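Local coordinates for protein thiamine phosphate pyrophosphorylase (Bacteroides thetaiotaomicron VPI-5482, PDB 3CEU) that probably catalyses the formation of thiamine phosphate in thiamine diphosphate biosynthesis, acting as a thiamine-phosphate diphosphorylase, at residues 52-64 and 69-83. Residues are numbered along the deposited sequence; the frame is centred on the assembly and turned at random.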
ATOM      1  N   LYS A  52      16.008  -6.511   7.249  1.00 27.86           N
ATOM      2  CA  LYS A  52      14.988  -6.441   8.282  1.00 24.86           C
ATOM      3  C   LYS A  52      13.673  -5.791   7.873  1.00 23.73           C
ATOM      4  O   LYS A  52      12.663  -5.956   8.562  1.00 22.94           O
ATOM      5  CB  LYS A  52      15.535  -5.742   9.515  1.00 29.93           C
ATOM      6  CG  LYS A  52      15.870  -4.282   9.346  1.00 29.42           C
ATOM      7  CD  LYS A  52      16.447  -3.777  10.659  1.00 27.06           C
ATOM      8  CE  LYS A  52      16.372  -2.276  10.795  1.00 21.36           C
ATOM      9  NZ  LYS A  52      16.674  -1.906  12.204  1.00 15.88           N
ATOM     10  N   TYR A  53      13.674  -5.056   6.768  1.00 13.36           N
ATOM     11  CA  TYR A  53      12.443  -4.435   6.309  1.00 19.67           C
ATOM     12  C   TYR A  53      11.804  -5.259   5.195  1.00 18.68           C
ATOM     13  O   TYR A  53      10.798  -4.852   4.618  1.00 19.34           O
ATOM     14  CB  TYR A  53      12.704  -3.003   5.811  1.00  8.63           C
ATOM     15  CG  TYR A  53      13.177  -2.041   6.888  1.00 10.59           C
ATOM     16  CD1 TYR A  53      12.478  -1.902   8.085  1.00  6.20           C
ATOM     17  CD2 TYR A  53      14.336  -1.292   6.717  1.00  5.17           C
ATOM     18  CE1 TYR A  53      12.929  -1.041   9.089  1.00  8.00           C
ATOM     19  CE2 TYR A  53      14.796  -0.432   7.716  1.00 11.17           C
ATOM     20  CZ  TYR A  53      14.090  -0.316   8.896  1.00  2.44           C
ATOM     21  OH  TYR A  53      14.577   0.488   9.899  1.00 17.57           O
ATOM     22  N   HIS A  54      12.370  -6.422   4.891  1.00 13.74           N
ATOM     23  CA  HIS A  54      11.809  -7.233   3.817  1.00 19.33           C
ATOM     24  C   HIS A  54      10.443  -7.830   4.110  1.00 13.99           C
ATOM     25  O   HIS A  54       9.623  -7.945   3.197  1.00 21.70           O
ATOM     26  CB  HIS A  54      12.784  -8.338   3.398  1.00 13.74           C
ATOM     27  CG  HIS A  54      13.942  -7.828   2.604  1.00 18.63           C
ATOM     28  ND1 HIS A  54      14.811  -8.661   1.928  1.00 16.46           N
ATOM     29  CD2 HIS A  54      14.381  -6.568   2.377  1.00 23.34           C
ATOM     30  CE1 HIS A  54      15.730  -7.933   1.322  1.00 23.19           C
ATOM     31  NE2 HIS A  54      15.492  -6.658   1.578  1.00 12.47           N
ATOM     32  N   ARG A  55      10.180  -8.199   5.363  1.00 17.27           N
ATOM     33  CA  ARG A  55       8.878  -8.771   5.702  1.00 19.42           C
ATOM     34  C   ARG A  55       7.794  -7.703   5.832  1.00 22.09           C
ATOM     35  O   ARG A  55       6.735  -7.957   6.403  1.00 19.45           O
ATOM     36  CB  ARG A  55       8.939  -9.573   7.003  1.00 21.93           C
ATOM     37  CG  ARG A  55       8.921  -8.738   8.275  1.00 33.13           C
ATOM     38  CD  ARG A  55      10.331  -8.511   8.765  1.00 38.14           C
ATOM     39  NE  ARG A  55      10.427  -8.666  10.212  1.00 39.47           N
ATOM     40  CZ  ARG A  55      11.539  -9.038  10.838  1.00 49.40           C
ATOM     41  NH1 ARG A  55      12.643  -9.293  10.141  1.00 35.39           N
ATOM     42  NH2 ARG A  55      11.550  -9.160  12.162  1.00 48.25           N
ATOM     43  N   ARG A  56       8.065  -6.513   5.302  1.00 19.40           N
ATOM     44  CA  ARG A  56       7.114  -5.401   5.343  1.00 16.97           C
ATOM     45  C   ARG A  56       6.767  -4.995   3.907  1.00 22.34           C
ATOM     46  O   ARG A  56       6.032  -4.034   3.685  1.00 19.58           O
ATOM     47  CB  ARG A  56       7.739  -4.201   6.056  1.00 21.36           C
ATOM     48  CG  ARG A  56       8.060  -4.405   7.527  1.00 29.29           C
ATOM     49  CD  ARG A  56       6.873  -4.051   8.397  1.00 37.94           C
ATOM     50  NE  ARG A  56       7.244  -3.880   9.795  1.00 44.71           N
ATOM     51  CZ  ARG A  56       6.372  -3.658  10.772  1.00 50.24           C
ATOM     52  NH1 ARG A  56       5.076  -3.575  10.494  1.00 44.26           N
ATOM     53  NH2 ARG A  56       6.791  -3.532  12.028  1.00 35.27           N
ATOM     54  N   ILE A  57       7.307  -5.738   2.945  1.00 18.25           N
ATOM     55  CA  ILE A  57       7.097  -5.475   1.522  1.00 19.17           C
ATOM     56  C   ILE A  57       6.252  -6.548   0.813  1.00 16.67           C
ATOM     57  O   ILE A  57       6.472  -7.741   1.001  1.00 12.30           O
ATOM     58  CB  ILE A  57       8.468  -5.369   0.796  1.00 15.46           C
ATOM     59  CG1 ILE A  57       9.294  -4.241   1.419  1.00 16.52           C
ATOM     60  CG2 ILE A  57       8.263  -5.135  -0.699  1.00 20.06           C
ATOM     61  CD1 ILE A  57      10.724  -4.161   0.909  1.00  5.57           C
ATOM     62  N   VAL A  58       5.285  -6.106   0.012  1.00 13.95           N
ATOM     63  CA  VAL A  58       4.428  -6.996  -0.763  1.00  8.35           C
ATOM     64  C   VAL A  58       4.719  -6.642  -2.208  1.00 16.21           C
ATOM     65  O   VAL A  58       4.801  -5.456  -2.546  1.00 14.35           O
ATOM     66  CB  VAL A  58       2.931  -6.743  -0.485  1.00 15.44           C
ATOM     67  CG1 VAL A  58       2.080  -7.707  -1.306  1.00  7.92           C
ATOM     68  CG2 VAL A  58       2.622  -6.902   1.002  1.00  5.92           C
ATOM     69  N   THR A  59       4.895  -7.646  -3.064  1.00 17.57           N
ATOM     70  CA  THR A  59       5.209  -7.367  -4.475  1.00 15.37           C
ATOM     71  C   THR A  59       4.081  -7.711  -5.439  1.00 17.77           C
ATOM     72  O   THR A  59       3.393  -8.717  -5.270  1.00 16.76           O
ATOM     73  CB  THR A  59       6.473  -8.131  -4.936  1.00 17.05           C
ATOM     74  OG1 THR A  59       6.698  -7.876  -6.325  1.00 12.41           O
ATOM     75  CG2 THR A  59       6.324  -9.627  -4.716  1.00  8.44           C
ATOM     76  N   HIS A  60       3.904  -6.871  -6.452  1.00 13.46           N
ATOM     77  CA  HIS A  60       2.868  -7.090  -7.444  1.00 19.58           C
ATOM     78  C   HIS A  60       3.413  -7.791  -8.684  1.00 14.89           C
ATOM     79  O   HIS A  60       2.664  -8.152  -9.588  1.00 15.28           O
ATOM     80  CB  HIS A  60       2.223  -5.762  -7.866  1.00 12.24           C
ATOM     81  CG  HIS A  60       1.482  -5.068  -6.766  1.00 18.20           C
ATOM     82  ND1 HIS A  60       0.343  -4.322  -6.991  1.00 13.59           N
ATOM     83  CD2 HIS A  60       1.728  -4.987  -5.436  1.00 16.55           C
ATOM     84  CE1 HIS A  60      -0.080  -3.814  -5.846  1.00 22.05           C
ATOM     85  NE2 HIS A  60       0.744  -4.202  -4.888  1.00 21.06           N
ATOM     86  N   GLU A  61       4.721  -7.992  -8.731  1.00 14.10           N
ATOM     87  CA  GLU A  61       5.311  -8.647  -9.886  1.00 14.20           C
ATOM     88  C   GLU A  61       6.335  -9.678  -9.459  1.00 11.11           C
ATOM     89  O   GLU A  61       6.749  -9.699  -8.303  1.00 17.02           O
ATOM     90  CB  GLU A  61       5.959  -7.599 -10.809  1.00 20.76           C
ATOM     91  CG  GLU A  61       4.959  -6.763 -11.642  1.00 22.73           C
ATOM     92  CD  GLU A  61       4.289  -5.631 -10.867  1.00 25.29           C
ATOM     93  OE1 GLU A  61       3.193  -5.186 -11.289  1.00 26.46           O
ATOM     94  OE2 GLU A  61       4.865  -5.176  -9.855  1.00 22.54           O
ATOM     95  N   HIS A  62       6.729 -10.545 -10.383  1.00 16.03           N
ATOM     96  CA  HIS A  62       7.734 -11.559 -10.084  1.00 13.09           C
ATOM     97  C   HIS A  62       7.564 -12.088  -8.673  1.00 13.90           C
ATOM     98  O   HIS A  62       8.356 -11.793  -7.768  1.00 15.00           O
ATOM     99  CB  HIS A  62       9.118 -10.951 -10.254  1.00 15.37           C
ATOM    100  CG  HIS A  62       9.305 -10.286 -11.578  1.00 21.83           C
ATOM    101  ND1 HIS A  62       9.085 -10.939 -12.773  1.00 15.42           N
ATOM    102  CD2 HIS A  62       9.664  -9.021 -11.901  1.00 23.84           C
ATOM    103  CE1 HIS A  62       9.301 -10.105 -13.773  1.00 24.81           C
ATOM    104  NE2 HIS A  62       9.653  -8.934 -13.271  1.00 20.82           N
ATOM    105  N   PHE A  63       6.517 -12.879  -8.507  1.00  8.62           N
ATOM    106  CA  PHE A  63       6.185 -13.462  -7.225  1.00 11.85           C
ATOM    107  C   PHE A  63       7.295 -14.339  -6.650  1.00 14.03           C
ATOM    108  O   PHE A  63       7.343 -14.567  -5.445  1.00 16.06           O
ATOM    109  CB  PHE A  63       4.870 -14.246  -7.360  1.00 14.04           C
ATOM    110  CG  PHE A  63       3.653 -13.372  -7.606  1.00 11.17           C
ATOM    111  CD1 PHE A  63       2.508 -13.905  -8.190  1.00  6.42           C
ATOM    112  CD2 PHE A  63       3.637 -12.036  -7.214  1.00  8.37           C
ATOM    113  CE1 PHE A  63       1.361 -13.133  -8.371  1.00  9.41           C
ATOM    114  CE2 PHE A  63       2.491 -11.250  -7.389  1.00 15.15           C
ATOM    115  CZ  PHE A  63       1.350 -11.800  -7.972  1.00 11.28           C
ATOM    116  N   TYR A  64       8.207 -14.808  -7.493  1.00 10.15           N
ATOM    117  CA  TYR A  64       9.277 -15.654  -6.985  1.00 16.58           C
ATOM    118  C   TYR A  64      10.161 -14.862  -6.015  1.00 22.10           C
ATOM    119  O   TYR A  64      10.842 -15.443  -5.170  1.00 26.89           O
ATOM    120  CB  TYR A  64      10.133 -16.193  -8.127  1.00 18.83           C
ATOM    121  CG  TYR A  64      11.214 -15.237  -8.573  1.00 26.91           C
ATOM    122  CD1 TYR A  64      10.932 -14.179  -9.442  1.00 30.08           C
ATOM    123  CD2 TYR A  64      12.520 -15.375  -8.106  1.00 24.64           C
ATOM    124  CE1 TYR A  64      11.926 -13.281  -9.828  1.00 21.01           C
ATOM    125  CE2 TYR A  64      13.513 -14.489  -8.485  1.00 14.45           C
ATOM    126  CZ  TYR A  64      13.211 -13.450  -9.342  1.00 15.95           C
ATOM    127  OH  TYR A  64      14.205 -12.581  -9.703  1.00 25.05           O
ATOM    128  N   PHE A  69      13.708 -12.980  -1.557  1.00 20.15           N
ATOM    129  CA  PHE A  69      14.148 -11.902  -0.669  1.00 17.37           C
ATOM    130  C   PHE A  69      13.437 -11.814   0.671  1.00 19.53           C
ATOM    131  O   PHE A  69      13.551 -10.811   1.382  1.00 16.57           O
ATOM    132  CB  PHE A  69      14.035 -10.560  -1.384  1.00 11.49           C
ATOM    133  CG  PHE A  69      15.018 -10.395  -2.492  1.00 16.92           C
ATOM    134  CD1 PHE A  69      14.798 -10.994  -3.727  1.00 12.15           C
ATOM    135  CD2 PHE A  69      16.198  -9.677  -2.285  1.00 16.19           C
ATOM    136  CE1 PHE A  69      15.743 -10.888  -4.752  1.00 27.30           C
ATOM    137  CE2 PHE A  69      17.152  -9.560  -3.293  1.00 26.50           C
ATOM    138  CZ  PHE A  69      16.925 -10.170  -4.537  1.00 26.38           C
ATOM    139  N   ASN A  70      12.721 -12.880   1.013  1.00 23.84           N
ATOM    140  CA  ASN A  70      11.970 -12.987   2.262  1.00 18.46           C
ATOM    141  C   ASN A  70      10.929 -11.879   2.410  1.00 24.45           C
ATOM    142  O   ASN A  70      10.755 -11.308   3.492  1.00 20.33           O
ATOM    143  CB  ASN A  70      12.910 -12.977   3.467  1.00 22.47           C
ATOM    144  CG  ASN A  70      12.192 -13.334   4.752  1.00 27.56           C
ATOM    145  OD1 ASN A  70      11.528 -14.372   4.825  1.00 42.43           O
ATOM    146  ND2 ASN A  70      12.321 -12.487   5.772  1.00 33.32           N
ATOM    147  N   LEU A  71      10.247 -11.581   1.310  1.00 13.52           N
ATOM    148  CA  LEU A  71       9.221 -10.555   1.311  1.00 18.08           C
ATOM    149  C   LEU A  71       8.043 -11.024   2.159  1.00 17.33           C
ATOM    150  O   LEU A  71       7.954 -12.197   2.538  1.00 10.78           O
ATOM    151  CB  LEU A  71       8.748 -10.265  -0.116  1.00 17.46           C
ATOM    152  CG  LEU A  71       9.822  -9.914  -1.153  1.00 16.62           C
ATOM    153  CD1 LEU A  71       9.146  -9.661  -2.491  1.00 21.62           C
ATOM    154  CD2 LEU A  71      10.611  -8.696  -0.712  1.00 18.89           C
HETATM  155  N   MSE A  72       7.146 -10.096   2.456  1.00 15.83           N
HETATM  156  CA  MSE A  72       5.970 -10.385   3.258  1.00 18.38           C
HETATM  157  C   MSE A  72       4.997 -11.309   2.530  1.00 15.22           C
HETATM  158  O   MSE A  72       4.534 -12.304   3.094  1.00 15.69           O
HETATM  159  CB  MSE A  72       5.270  -9.076   3.619  1.00 22.76           C
HETATM  160  CG  MSE A  72       4.111  -9.226   4.588  1.00 24.63           C
HETATM  161 SE   MSE A  72       3.444  -7.509   5.247  1.00 41.99          SE
HETATM  162  CE  MSE A  72       1.704  -7.503   4.390  1.00 33.62           C
ATOM    163  N   GLY A  73       4.693 -10.971   1.278  1.00 12.05           N
ATOM    164  CA  GLY A  73       3.768 -11.760   0.480  1.00  9.92           C
ATOM    165  C   GLY A  73       3.553 -11.166  -0.910  1.00 14.39           C
ATOM    166  O   GLY A  73       4.365 -10.379  -1.392  1.00 13.15           O
ATOM    167  N   ILE A  74       2.446 -11.529  -1.548  1.00  8.44           N
ATOM    168  CA  ILE A  74       2.150 -11.055  -2.886  1.00 11.15           C
ATOM    169  C   ILE A  74       0.762 -10.424  -3.010  1.00 14.57           C
ATOM    170  O   ILE A  74      -0.141 -10.686  -2.199  1.00 13.16           O
ATOM    171  CB  ILE A  74       2.234 -12.205  -3.888  1.00 11.42           C
ATOM    172  CG1 ILE A  74       1.144 -13.232  -3.575  1.00 13.83           C
ATOM    173  CG2 ILE A  74       3.605 -12.858  -3.811  1.00  2.32           C
ATOM    174  CD1 ILE A  74       0.976 -14.307  -4.615  1.00  1.41           C
ATOM    175  N   HIS A  75       0.597  -9.594  -4.037  1.00  6.20           N
ATOM    176  CA  HIS A  75      -0.678  -8.927  -4.297  1.00  5.45           C
ATOM    177  C   HIS A  75      -1.100  -9.309  -5.698  1.00  7.59           C
ATOM    178  O   HIS A  75      -0.509  -8.853  -6.669  1.00  1.95           O
ATOM    179  CB  HIS A  75      -0.525  -7.411  -4.223  1.00  2.75           C
ATOM    180  CG  HIS A  75      -1.825  -6.685  -4.147  1.00  9.26           C
ATOM    181  ND1 HIS A  75      -2.611  -6.691  -3.016  1.00 12.03           N
ATOM    182  CD2 HIS A  75      -2.481  -5.924  -5.057  1.00 13.49           C
ATOM    183  CE1 HIS A  75      -3.689  -5.963  -3.228  1.00 10.02           C
ATOM    184  NE2 HIS A  75      -3.637  -5.484  -4.457  1.00 19.95           N
ATOM    185  N   LEU A  76      -2.117 -10.149  -5.811  1.00  6.04           N
ATOM    186  CA  LEU A  76      -2.578 -10.574  -7.124  1.00 15.09           C
ATOM    187  C   LEU A  76      -3.142  -9.393  -7.904  1.00 18.17           C
ATOM    188  O   LEU A  76      -3.776  -8.512  -7.335  1.00 19.29           O
ATOM    189  CB  LEU A  76      -3.639 -11.663  -6.973  1.00 14.82           C
ATOM    190  CG  LEU A  76      -3.209 -12.792  -6.048  1.00  4.07           C
ATOM    191  CD1 LEU A  76      -4.343 -13.800  -5.907  1.00 21.13           C
ATOM    192  CD2 LEU A  76      -1.958 -13.457  -6.588  1.00  9.89           C
ATOM    193  N   ASN A  77      -2.900  -9.374  -9.210  1.00 23.63           N
ATOM    194  CA  ASN A  77      -3.398  -8.282 -10.031  1.00 19.01           C
ATOM    195  C   ASN A  77      -3.556  -8.706 -11.483  1.00 18.28           C
ATOM    196  O   ASN A  77      -3.177  -9.813 -11.857  1.00 23.33           O
ATOM    197  CB  ASN A  77      -2.469  -7.071  -9.907  1.00 16.79           C
ATOM    198  CG  ASN A  77      -1.088  -7.337 -10.457  1.00 18.59           C
ATOM    199  OD1 ASN A  77      -0.876  -7.332 -11.673  1.00 17.53           O
ATOM    200  ND2 ASN A  77      -0.136  -7.580  -9.566  1.00 12.11           N
ATOM    201  N   ALA A  78      -4.123  -7.821 -12.294  1.00 23.06           N
ATOM    202  CA  ALA A  78      -4.374  -8.110 -13.701  1.00 23.12           C
ATOM    203  C   ALA A  78      -3.213  -8.795 -14.412  1.00 21.56           C
ATOM    204  O   ALA A  78      -3.399  -9.829 -15.058  1.00 27.34           O
ATOM    205  CB  ALA A  78      -4.750  -6.831 -14.434  1.00 15.04           C
ATOM    206  N   ARG A  79      -2.019  -8.232 -14.290  1.00 14.79           N
ATOM    207  CA  ARG A  79      -0.861  -8.805 -14.957  1.00 16.80           C
ATOM    208  C   ARG A  79      -0.373 -10.086 -14.280  1.00 17.37           C
ATOM    209  O   ARG A  79       0.196 -10.962 -14.934  1.00 11.47           O
ATOM    210  CB  ARG A  79       0.249  -7.748 -15.045  1.00 17.51           C
ATOM    211  CG  ARG A  79      -0.139  -6.551 -15.936  1.00 19.42           C
ATOM    212  CD  ARG A  79       0.737  -5.331 -15.686  1.00 24.67           C
ATOM    213  NE  ARG A  79       0.685  -4.946 -14.278  1.00 37.46           N
ATOM    214  CZ  ARG A  79      -0.424  -4.560 -13.652  1.00 35.29           C
ATOM    215  NH1 ARG A  79      -1.578  -4.495 -14.313  1.00 42.36           N
ATOM    216  NH2 ARG A  79      -0.391  -4.261 -12.359  1.00 32.35           N
ATOM    217  N   ASN A  80      -0.617 -10.209 -12.978  1.00 14.03           N
ATOM    218  CA  ASN A  80      -0.207 -11.407 -12.247  1.00 13.16           C
ATOM    219  C   ASN A  80      -1.393 -11.852 -11.402  1.00  9.91           C
ATOM    220  O   ASN A  80      -1.416 -11.671 -10.189  1.00 15.81           O
ATOM    221  CB  ASN A  80       1.014 -11.096 -11.388  1.00 23.05           C
ATOM    222  CG  ASN A  80       2.123 -10.409 -12.187  1.00 25.76           C
ATOM    223  OD1 ASN A  80       2.069  -9.198 -12.425  1.00 32.98           O
ATOM    224  ND2 ASN A  80       3.119 -11.181 -12.621  1.00  7.22           N
ATOM    225  N   PRO A  81      -2.405 -12.462 -12.054  1.00 17.42           N
ATOM    226  CA  PRO A  81      -3.643 -12.952 -11.439  1.00 13.11           C
ATOM    227  C   PRO A  81      -3.604 -14.187 -10.552  1.00 15.78           C
ATOM    228  O   PRO A  81      -4.609 -14.520  -9.926  1.00 11.37           O
ATOM    229  CB  PRO A  81      -4.554 -13.154 -12.638  1.00 11.64           C
ATOM    230  CG  PRO A  81      -3.613 -13.626 -13.681  1.00 12.18           C
ATOM    231  CD  PRO A  81      -2.428 -12.704 -13.512  1.00 16.41           C
ATOM    232  N   SER A  82      -2.473 -14.869 -10.465  1.00 13.81           N
ATOM    233  CA  SER A  82      -2.469 -16.052  -9.627  1.00 21.86           C
ATOM    234  C   SER A  82      -1.183 -16.310  -8.886  1.00 18.21           C
ATOM    235  O   SER A  82      -0.092 -16.054  -9.388  1.00 16.76           O
ATOM    236  CB  SER A  82      -2.851 -17.266 -10.474  1.00 23.31           C
ATOM    237  OG  SER A  82      -2.261 -17.178 -11.760  1.00 29.68           O
ATOM    238  N   GLU A  83      -1.323 -16.822  -7.674  1.00 13.44           N
ATOM    239  CA  GLU A  83      -0.157 -17.113  -6.864  1.00 26.00           C
ATOM    240  C   GLU A  83       0.623 -18.262  -7.484  1.00 15.99           C
ATOM    241  O   GLU A  83       0.102 -19.002  -8.309  1.00 25.14           O
ATOM    242  CB  GLU A  83      -0.578 -17.448  -5.422  1.00 18.68           C
ATOM    243  CG  GLU A  83      -1.600 -18.569  -5.311  1.00 36.76           C
ATOM    244  CD  GLU A  83      -2.262 -18.630  -3.940  1.00 34.11           C
ATOM    245  OE1 GLU A  83      -3.123 -19.512  -3.736  1.00 31.68           O
ATOM    246  OE2 GLU A  83      -1.927 -17.795  -3.068  1.00 30.30           O
TER
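T59 pairs in parallel with I74: its N donates to G73 O (3.2 Å) and its O accepts from H75 N, while M72 N donates to I57 O nearer the strand starts, the short strands 57-59 and 73-75 running 47° apart. Just beyond T59, the H60 ring forms an offset stack with that of H75, centroids 4.5 Å apart and planes at 29°, with H75 CB over the H60 face. With H75 CG turned anti to the backbone N (chi1 -166°), the two side chains lie side by side; H60 NE2 is hydrogen-bonded to H31, and H75 ND1 and NE2 to S92 and S94. N77 ND2 meets H60 O in the carbonyl plane on a lone pair (2.9 Å) and also binds H75 O; N77 OD1 takes N80 N in an Asx motif. With an alanine here, H60 O and H75 O would probably both lose this amide donor and the 77-80 turn its OD1 acceptor. On the face shared by T59 and I74, I74 CD1 sits over the centre of the F63 ring, 3.9 Å from its centroid. At the far end, H54 ND1 grips F69 O (2.6 Å). Joined through helix 65-68, the strands form a right-handed beta-alpha-beta crossover of the TIM barrel.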